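Local structure of endo-beta-1,4-glucanase (Bacillus licheniformis, 2JEN) at residues F41-Y46 with W256-V260. The protein hydrolyses internal beta-1,4 linkages of glucan backbones as a family 12 endoglucanase and xyloglucanase that probably acts on the plant cell wall. The protein carries 1 engineered substitution. Residues are numbered along the deposited sequence; the frame is centred on the assembly and turned at random. Where two conformers were deposited one is given.
Sequences FKNKKY and WDVTV. With SO4 (sulfate ion), chain H; SO4 (sulfate ion), chain B.
Tyr46 and Trp256 lock the hairpin joining strands 38-41 and 46-49 to strand 247-260, linking the two sheets of the family 12 beta-sandwich (jelly roll) across the core. The indole enters edge first: Trp256 NE1 sits 3.3 Å above the plane of the Tyr46 ring, over its centre, in a T-shaped pair with planes at 72°. The opposite face of the phenol is backed by Lys45 CG, so the ring is sandwiched between an aliphatic chain and the pyrrole edge. Phe41 fills the flank, its CZ 3.9 Å from Trp256 CD1 and one of its faces under Tyr46 CB; Ile92 of strand 91-95 touches all three rings. Lys45 and Tyr46 both lie opposite Phe41, a classic beta bulge beside the type I' turn Lys42-Lys45, and this puts two neighbouring side chains together against the strand. Lys45, with CG anti to its N (chi1 -173°) and straight beyond it, reaches alongside the phenol until NZ bonds Val258 O at 2.8 Å. Lys42 NZ pairs with Asp70 in a salt bridge. Away from the strand, Asn43 N and Lys44 NZ each bind a separate sulfate ion, probably from the crystallisation liquor, close to where Asn43 packs on Asn43 of the second subunit. The phenol hydroxyl wedges between the Asp257 carboxylate and the amide of Val258, donating a 2.6 Å hydrogen bond from Tyr46 OH to Asp257 OD1, on the anti side of the carboxylate. A water that accepts from Lys45 NZ donates to the same OD1, bridging ammonium and carboxylate. The phenol oxygen also accepts a hydrogen bond from Val258 N, 3.0 Å from Tyr46 OH, with the N-H pointing almost straight at it (175°).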
loop_
_atom_site.group_PDB
_atom_site.type_symbol
_atom_site.label_atom_id
_atom_site.label_comp_id
_atom_site.label_asym_id
_atom_site.label_seq_id
_atom_site.Cartn_x
_atom_site.Cartn_y
_atom_site.Cartn_z
ATOM N N PHE A 41 -7.876 -24.643 2.540
ATOM C CA PHE A 41 -8.466 -25.184 1.321
ATOM C C PHE A 41 -8.579 -26.684 1.438
ATOM O O PHE A 41 -8.084 -27.280 2.397
ATOM C CB PHE A 41 -7.736 -24.724 0.060
ATOM C CG PHE A 41 -6.312 -25.203 -0.081
ATOM C CD1 PHE A 41 -5.268 -24.614 0.608
ATOM C CD2 PHE A 41 -6.002 -26.225 -0.951
ATOM C CE1 PHE A 41 -3.986 -25.046 0.423
ATOM C CE2 PHE A 41 -4.691 -26.646 -1.141
ATOM C CZ PHE A 41 -3.706 -26.083 -0.445
ATOM N N LYS A 42 -9.345 -27.280 0.520
ATOM C CA LYS A 42 -9.605 -28.728 0.536
ATOM C C LYS A 42 -10.266 -29.165 1.834
ATOM O O LYS A 42 -9.766 -30.044 2.550
ATOM C CB LYS A 42 -8.320 -29.530 0.271
ATOM C CG LYS A 42 -8.541 -30.980 -0.172
ATOM C CD LYS A 42 -8.928 -31.007 -1.685
ATOM C CE LYS A 42 -7.676 -30.826 -2.608
ATOM N NZ LYS A 42 -7.948 -30.334 -4.025
ATOM N N ASN A 43 -11.412 -28.562 2.165
ATOM C CA ASN A 43 -12.145 -28.894 3.379
ATOM C C ASN A 43 -11.264 -28.792 4.620
ATOM O O ASN A 43 -11.353 -29.589 5.550
ATOM C CB ASN A 43 -12.791 -30.289 3.243
ATOM C CG ASN A 43 -13.856 -30.566 4.290
ATOM O OD1 ASN A 43 -14.070 -31.734 4.663
ATOM N ND2 ASN A 43 -14.509 -29.525 4.785
ATOM N N LYS A 44 -10.433 -27.746 4.640
ATOM C CA LYS A 44 -9.520 -27.446 5.731
ATOM C C LYS A 44 -8.480 -28.552 5.999
ATOM O O LYS A 44 -7.858 -28.544 7.045
ATOM C CB LYS A 44 -10.206 -27.016 7.020
ATOM C CG LYS A 44 -11.100 -25.802 6.902
ATOM C CD LYS A 44 -11.683 -25.356 8.212
ATOM C CE LYS A 44 -10.705 -24.676 9.146
ATOM N NZ LYS A 44 -11.303 -24.209 10.444
ATOM N N LYS A 45 -8.224 -29.404 5.017
ATOM C CA LYS A 45 -7.120 -30.380 5.129
ATOM C C LYS A 45 -5.771 -29.679 5.058
ATOM O O LYS A 45 -4.800 -30.136 5.645
ATOM C CB LYS A 45 -7.212 -31.394 3.985
ATOM C CG LYS A 45 -6.224 -32.554 4.083
ATOM C CD LYS A 45 -6.340 -33.449 2.849
ATOM C CE LYS A 45 -5.211 -34.476 2.827
ATOM N NZ LYS A 45 -5.223 -35.362 1.627
ATOM N N TYR A 46 -5.734 -28.566 4.350
ATOM C CA TYR A 46 -4.498 -27.790 4.184
ATOM C C TYR A 46 -4.754 -26.349 4.500
ATOM O O TYR A 46 -5.883 -25.863 4.412
ATOM C CB TYR A 46 -4.020 -27.853 2.736
ATOM C CG TYR A 46 -3.952 -29.226 2.103
ATOM C CD1 TYR A 46 -3.186 -30.252 2.642
ATOM C CD2 TYR A 46 -4.631 -29.483 0.931
ATOM C CE1 TYR A 46 -3.109 -31.496 2.006
ATOM C CE2 TYR A 46 -4.569 -30.700 0.313
ATOM C CZ TYR A 46 -3.802 -31.701 0.850
ATOM O OH TYR A 46 -3.735 -32.933 0.215
ATOM N N TRP A 256 -0.943 -29.937 -6.108
ATOM C CA TRP A 256 -0.590 -30.191 -4.720
ATOM C C TRP A 256 -1.438 -31.273 -4.104
ATOM O O TRP A 256 -2.664 -31.225 -4.194
ATOM C CB TRP A 256 -0.796 -28.925 -3.888
ATOM C CG TRP A 256 -0.702 -29.153 -2.437
ATOM C CD1 TRP A 256 -1.732 -29.207 -1.536
ATOM C CD2 TRP A 256 0.492 -29.439 -1.684
ATOM N NE1 TRP A 256 -1.266 -29.467 -0.274
ATOM C CE2 TRP A 256 0.106 -29.613 -0.340
ATOM C CE3 TRP A 256 1.840 -29.566 -2.016
ATOM C CZ2 TRP A 256 1.011 -29.865 0.658
ATOM C CZ3 TRP A 256 2.739 -29.870 -1.019
ATOM C CH2 TRP A 256 2.334 -29.974 0.304
ATOM N N ASP A 257 -0.800 -32.236 -3.443
ATOM C CA ASP A 257 -1.536 -33.074 -2.498
ATOM C C ASP A 257 -0.567 -33.849 -1.629
ATOM O O ASP A 257 0.591 -34.060 -1.979
ATOM C CB ASP A 257 -2.506 -34.076 -3.168
ATOM C CG ASP A 257 -3.965 -33.596 -3.222
ATOM O OD1 ASP A 257 -4.485 -32.982 -2.272
ATOM O OD2 ASP A 257 -4.645 -33.866 -4.244
ATOM N N VAL A 258 -1.067 -34.172 -0.445
ATOM C CA VAL A 258 -0.396 -35.090 0.481
ATOM C C VAL A 258 -1.405 -36.026 1.035
ATOM O O VAL A 258 -2.409 -35.608 1.593
ATOM C CB VAL A 258 0.281 -34.368 1.679
ATOM C CG1 VAL A 258 1.002 -35.397 2.591
ATOM C CG2 VAL A 258 1.228 -33.285 1.197
ATOM N N THR A 259 -1.168 -37.323 0.844
ATOM C CA THR A 259 -2.121 -38.333 1.289
ATOM C C THR A 259 -1.414 -39.446 2.051
ATOM O O THR A 259 -0.436 -39.989 1.545
ATOM C CB THR A 259 -2.874 -38.937 0.080
ATOM O OG1 THR A 259 -3.382 -37.884 -0.757
ATOM C CG2 THR A 259 -4.024 -39.806 0.570
ATOM N N VAL A 260 -1.929 -39.748 3.223
ATOM C CA VAL A 260 -1.429 -40.834 4.051
ATOM C C VAL A 260 -2.329 -42.047 3.790
ATOM O O VAL A 260 -3.529 -41.982 4.044
ATOM C CB VAL A 260 -1.485 -40.455 5.508
ATOM C CG1 VAL A 260 -1.016 -41.600 6.395
ATOM C CG2 VAL A 260 -0.706 -39.156 5.767
HETATM S S SO4 H . -13.481 -27.420 -0.411
HETATM O O1 SO4 H . -12.571 -28.455 -0.926
HETATM O O2 SO4 H . -13.707 -26.388 -1.429
HETATM O O3 SO4 H . -14.763 -28.069 -0.122
HETATM O O4 SO4 H . -13.017 -26.744 0.766
HETATM S S SO4 B . -15.082 -24.611 10.030
HETATM O O1 SO4 B . -16.354 -24.235 10.667
HETATM O O2 SO4 B . -13.955 -24.001 10.744
HETATM O O3 SO4 B . -14.956 -26.068 10.130
HETATM O O4 SO4 B . -14.959 -24.219 8.656
HETATM O O HOH W 1 -6.630 -34.477 -0.668
#